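Local coordinates for SYE1 (Shewanella oneidensis, PDB 4AWT), which binds FMN and probably acts as a flavin-dependent oxidoreductase of the Old Yellow Enzyme type, using NADH or NADPH as the electron partner, at residues Gln60-Pro63 with Thr64-Gly67; Gly73-Thr76 with Pro77-Ala81. The protein carries 1 engineered substitution. All coordinates share one frame; numbering follows the deposited sequence.

Strand 53-60, second of the eight parallel strands of the TIM barrel, ends at Gln60, and the chain enters a loop that leads to helix 77-92. Contact 1 (60-67) closes a type I beta-turn at the start of this loop; contact 2 (73-81) comes later, where the loop becomes the helix. The two are in series along the chain, neither enclosing the other, with centres about 12 Å apart. They nevertheless touch: Gln60 O lies 3.1 Å from Ile74 N, a probable hydrogen bond, and the Tyr75 side chain packs on the backbone of 60-62. The loop thus folds back on itself, bringing the residues just before the helix beside the end of the strand.

Contact 1 (Gln60-Pro63 with Thr64-Gly67)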
ATOM      1  N   GLN A  60       7.371   6.022   3.734  1.00  5.58           N
ATOM      2  CA  GLN A  60       8.271   6.517   2.687  1.00  5.58           C
ATOM      3  C   GLN A  60       9.679   6.000   2.895  1.00  5.43           C
ATOM      4  O   GLN A  60      10.232   5.941   3.999  1.00  6.11           O
ATOM      5  CB  GLN A  60       8.265   8.036   2.586  1.00  6.02           C
ATOM      6  CG  GLN A  60       8.691   8.800   3.840  1.00  6.28           C
ATOM      7  CD  GLN A  60       7.554   9.169   4.737  1.00  6.06           C
ATOM      8  OE1 GLN A  60       6.442   8.606   4.632  1.00  6.97           O
ATOM      9  NE2 GLN A  60       7.773  10.070   5.663  1.00  7.47           N
ATOM     10  N   ILE A  61      10.324   5.672   1.761  1.00  5.67           N
ATOM     11  CA  ILE A  61      11.641   5.086   1.738  1.00  5.65           C
ATOM     12  C   ILE A  61      12.779   6.100   1.812  1.00  5.92           C
ATOM     13  O   ILE A  61      13.926   5.711   1.953  1.00  6.79           O
ATOM     14  CB  ILE A  61      11.817   4.183   0.493  1.00  5.53           C
ATOM     15  CG1 ILE A  61      11.805   4.997  -0.800  1.00  5.86           C
ATOM     16  CG2 ILE A  61      10.796   3.077   0.488  1.00  6.10           C
ATOM     17  CD1 ILE A  61      12.066   4.194  -2.055  1.00  6.34           C
ATOM     18  N   SER A  62      12.457   7.379   1.714  1.00  6.00           N
ATOM     19  CA  SER A  62      13.468   8.422   1.695  1.00  6.59           C
ATOM     20  C   SER A  62      12.751   9.748   1.900  1.00  6.88           C
ATOM     21  O   SER A  62      11.505   9.823   1.800  1.00  7.12           O
ATOM     22  CB  SER A  62      14.196   8.476   0.364  1.00  7.18           C
ATOM     23  OG  SER A  62      13.312   8.996  -0.625  1.00  7.86           O
ATOM     24  N   PRO A  63      13.491  10.833   2.129  1.00  8.17           N
ATOM     25  CA  PRO A  63      12.841  12.131   2.266  1.00  8.83           C
ATOM     26  C   PRO A  63      12.041  12.577   1.066  1.00  8.78           C
ATOM     27  O   PRO A  63      11.061  13.309   1.217  1.00 11.32           O
ATOM     28  CB  PRO A  63      14.028  13.077   2.548  1.00 11.06           C
ATOM     29  CG  PRO A  63      15.040  12.197   3.215  1.00 11.38           C
ATOM     30  CD  PRO A  63      14.908  10.865   2.519  1.00  9.91           C
ATOM     31  N   THR A  64      12.469  12.208  -0.150  1.00  7.92           N
ATOM     32  CA  THR A  64      11.820  12.676  -1.360  1.00  8.30           C
ATOM     33  C   THR A  64      10.776  11.709  -1.915  1.00  7.46           C
ATOM     34  O   THR A  64      10.195  11.946  -2.942  1.00  8.53           O
ATOM     35  CB  THR A  64      12.843  13.034  -2.463  1.00  9.61           C
ATOM     36  OG1 THR A  64      13.662  11.926  -2.742  1.00  9.92           O
ATOM     37  CG2 THR A  64      13.721  14.201  -2.024  1.00 12.06           C
ATOM     38  N   ALA A  65      10.496  10.662  -1.108  1.00  6.81           N
ATOM     39  CA  ALA A  65       9.507   9.651  -1.430  1.00  6.17           C
ATOM     40  C   ALA A  65       8.113   9.955  -0.806  1.00  6.28           C
ATOM     41  O   ALA A  65       7.166   9.226  -1.080  1.00  6.48           O
ATOM     42  CB  ALA A  65       9.980   8.324  -0.962  1.00  6.29           C
ATOM     43  N   LYS A  66       8.034  10.972   0.028  1.00  6.50           N
ATOM     44  CA  LYS A  66       6.859  11.350   0.813  1.00  6.40           C
ATOM     45  C   LYS A  66       5.890  12.190   0.012  1.00  6.76           C
ATOM     46  O   LYS A  66       6.322  13.111  -0.713  1.00  7.55           O
ATOM     47  CB  LYS A  66       7.353  12.134   2.016  1.00  7.19           C
ATOM     48  CG  LYS A  66       6.325  12.598   3.005  1.00  7.66           C
ATOM     49  CD  LYS A  66       6.989  13.374   4.148  1.00  8.13           C
ATOM     50  CE  LYS A  66       6.059  14.090   5.075  1.00 10.79           C
ATOM     51  NZ  LYS A  66       6.863  14.789   6.111  1.00 10.40           N
ATOM     52  N   GLY A  67       4.588  11.906   0.159  1.00  6.57           N
ATOM     53  CA  GLY A  67       3.536  12.624  -0.507  1.00  6.88           C
ATOM     54  C   GLY A  67       2.628  13.478   0.328  1.00  7.23           C
ATOM     55  O   GLY A  67       1.969  14.362  -0.204  1.00  8.45           O
TER
HETATM   56  O   HOH W   1      15.526  11.404  -0.920  1.00 11.99           O
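The side chains of Gln60 and Lys66 run side by side and point the same way, amide against alkyl chain. Gln60 NE2 lies 3.7 Å from Lys66 CD, while Gln60 CG and CD each stand 4.0 Å from Lys66 CB, so the contact is distributed along both chains. The lysine is fully extended, with CG anti to the backbone N (chi1 -178°), and this straight rod carries NZ beyond the glutamine to a salt bridge with Asp35. Gln60 instead bends at chi2, and its OE1 is hydrogen-bonded to Thr71 OG1.

Between them lies a type I beta-turn, Ser62 to Ala65, with Pro63 and Thr64 at its corners. Ala65 N closes it, donating to Ser62 O at 3.2 Å with an N-H...O angle of 158°. The donor sits well above the carbonyl plane, 66° out of it. The Ala65 methyl points toward 60-63, 3.8 Å from Ile61 CG1 and 3.4 Å from Ser62 OG, and thus meets both an apolar branch and a hydroxyl. A water bridges the two hydroxyls, 2.7 Å from Thr64 OG1 and weakly bound to Ser62 OG.

Chemically, the bond that clearly closes the turn is a backbone one, and the Gln60-Lys66 pair adds packing. Thr71 ties this region to a later part of its own loop, and Asp35 to another loop; Lys66 N, by contrast, is buried without a partner.

Contact 2 (Gly73-Thr76 with Pro77-Ala81); sequences GIYT and PEQIA
Gln79 OE1 is gripped by two backbone amides of the preceding loop. Tyr75 N donates at 2.8 Å, close to the line of the amide C=O (162° at the oxygen), whereas Thr76 N, at 2.9 Å, approaches from 45° out of the carbonyl plane. The glutamine reaches them with CG beside its own backbone N (chi1 -78°) and an extended chain beyond.

The same OE1 sits 3.4 Å above one face of the Tyr75 ring, over its centre, with amide and ring planes almost perpendicular; the amide therefore meets the ring with its oxygen and does not stack flat on it. Reciprocating the Thr76 N bond, Thr76 OG1 accepts from Gln79 N at 3.0 Å, a capping box with Thr76 as N-cap. Ile80 N donates to Thr76 O at 3.0 Å, and a water bridges Gly73 O and Gln79 O.

Gln79 NE2 bonds to Gly34 O, so both ends of the amide are held and its rotation is fixed. The box satisfies Gln79 N and, before the helix, Thr76 N, and is consistent with fixing the start of helix 77-92 at Pro77; the helix dipole would probably reinforce the hydroxyl's role as acceptor at the N-cap.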
ATOM      1  N   GLY A  73       8.192   7.536   8.146  1.00  6.22           N
ATOM      2  CA  GLY A  73       9.215   7.009   7.297  1.00  6.12           C
ATOM      3  C   GLY A  73       9.771   5.693   7.774  1.00  5.93           C
ATOM      4  O   GLY A  73       9.477   5.208   8.864  1.00  6.43           O
ATOM      5  N   ILE A  74      10.668   5.112   6.934  1.00  6.00           N
ATOM      6  CA  ILE A  74      11.335   3.870   7.266  1.00  6.25           C
ATOM      7  C   ILE A  74      12.801   3.921   6.890  1.00  6.95           C
ATOM      8  O   ILE A  74      13.402   2.887   6.570  1.00  7.89           O
ATOM      9  CB  ILE A  74      10.569   2.648   6.731  1.00  6.44           C
ATOM     10  CG1 ILE A  74      10.969   1.338   7.397  1.00  7.38           C
ATOM     11  CG2 ILE A  74      10.611   2.577   5.212  1.00  6.94           C
ATOM     12  CD1 ILE A  74       9.880   0.284   7.329  1.00  7.86           C
ATOM     13  N   TYR A  75      13.412   5.103   6.949  1.00  7.12           N
ATOM     14  CA  TYR A  75      14.791   5.280   6.535  1.00  7.18           C
ATOM     15  C   TYR A  75      15.729   5.767   7.647  1.00  7.70           C
ATOM     16  O   TYR A  75      16.948   5.625   7.437  1.00 10.73           O
ATOM     17  CB  TYR A  75      14.904   6.178   5.273  1.00  7.94           C
ATOM     18  CG  TYR A  75      14.316   7.523   5.426  1.00  7.74           C
ATOM     19  CD1 TYR A  75      15.063   8.598   5.930  1.00  8.43           C
ATOM     20  CD2 TYR A  75      12.984   7.809   5.107  1.00  7.95           C
ATOM     21  CE1 TYR A  75      14.524   9.849   6.098  1.00  9.50           C
ATOM     22  CE2 TYR A  75      12.423   9.040   5.277  1.00  8.76           C
ATOM     23  CZ  TYR A  75      13.228  10.079   5.783  1.00 10.31           C
ATOM     24  OH  TYR A  75      12.676  11.322   5.980  1.00 13.85           O
ATOM     25  N   THR A  76      15.283   6.283   8.757  1.00  8.04           N
ATOM     26  CA  THR A  76      16.198   6.680   9.832  1.00  8.59           C
ATOM     27  C   THR A  76      16.175   5.660  10.957  1.00  8.42           C
ATOM     28  O   THR A  76      15.210   4.886  11.115  1.00  8.15           O
ATOM     29  CB  THR A  76      15.838   8.040  10.390  1.00  9.28           C
ATOM     30  OG1 THR A  76      14.601   7.914  11.135  1.00  8.99           O
ATOM     31  CG2 THR A  76      15.710   9.139   9.342  1.00 10.84           C
ATOM     32  N   PRO A  77      17.216   5.639  11.769  1.00  9.31           N
ATOM     33  CA  PRO A  77      17.220   4.705  12.890  1.00  9.74           C
ATOM     34  C   PRO A  77      16.017   4.905  13.833  1.00  8.65           C
ATOM     35  O   PRO A  77      15.453   3.944  14.342  1.00  8.69           O
ATOM     36  CB  PRO A  77      18.561   5.002  13.597  1.00 11.85           C
ATOM     37  CG  PRO A  77      19.432   5.478  12.456  1.00 14.06           C
ATOM     38  CD  PRO A  77      18.535   6.355  11.623  1.00 12.30           C
ATOM     39  N   GLU A  78      15.664   6.147  14.078  1.00  9.14           N
ATOM     40  CA  GLU A  78      14.530   6.430  14.956  0.62  8.76           C
ATOM     41  C   GLU A  78      13.230   5.917  14.350  1.00  7.62           C
ATOM     42  O   GLU A  78      12.353   5.413  15.053  1.00  7.95           O
ATOM     43  CB  GLU A  78      14.421   7.901  15.224  0.62 10.68           C
ATOM     44  CG  GLU A  78      15.665   8.446  15.889  0.62 14.80           C
ATOM     45  CD  GLU A  78      16.793   8.858  14.975  0.62 18.51           C
ATOM     46  OE1 GLU A  78      17.008   8.630  13.776  0.62 15.30           O
ATOM     47  OE2 GLU A  78      17.698   9.588  15.494  0.62 28.66           O
ATOM     48  N   GLN A  79      13.079   6.088  13.038  1.00  7.82           N
ATOM     49  CA  GLN A  79      11.887   5.587  12.342  1.00  7.27           C
ATOM     50  C   GLN A  79      11.790   4.083  12.457  1.00  6.97           C
ATOM     51  O   GLN A  79      10.693   3.526  12.617  1.00  7.19           O
ATOM     52  CB  GLN A  79      11.935   6.027  10.889  1.00  7.18           C
ATOM     53  CG  GLN A  79      11.554   7.456  10.695  1.00  7.37           C
ATOM     54  CD  GLN A  79      11.912   7.997   9.323  1.00  7.10           C
ATOM     55  OE1 GLN A  79      12.541   7.305   8.507  1.00  7.39           O
ATOM     56  NE2 GLN A  79      11.496   9.194   9.034  1.00  8.24           N
ATOM     57  N   ILE A  80      12.915   3.386  12.302  1.00  7.12           N
ATOM     58  CA  ILE A  80      12.932   1.935  12.438  1.00  7.22           C
ATOM     59  C   ILE A  80      12.484   1.547  13.830  1.00  6.54           C
ATOM     60  O   ILE A  80      11.696   0.620  14.009  1.00  6.87           O
ATOM     61  CB  ILE A  80      14.331   1.407  12.071  1.00  7.94           C
ATOM     62  CG1 ILE A  80      14.616   1.668  10.603  1.00  9.44           C
ATOM     63  CG2 ILE A  80      14.525  -0.035  12.468  1.00  8.96           C
ATOM     64  CD1 ILE A  80      16.066   1.420  10.223  1.00 11.88           C
ATOM     65  N   ALA A  81      12.995   2.251  14.844  1.00  6.65           N
ATOM     66  CA  ALA A  81      12.649   1.944  16.226  1.00  7.14           C
ATOM     67  C   ALA A  81      11.199   2.229  16.513  1.00  6.83           C
ATOM     68  O   ALA A  81      10.560   1.490  17.279  1.00  7.53           O
ATOM     69  CB  ALA A  81      13.567   2.774  17.126  1.00  8.08           C
TER
HETATM   70  O   HOH W   2       8.719   5.404  11.654  1.00  7.20           O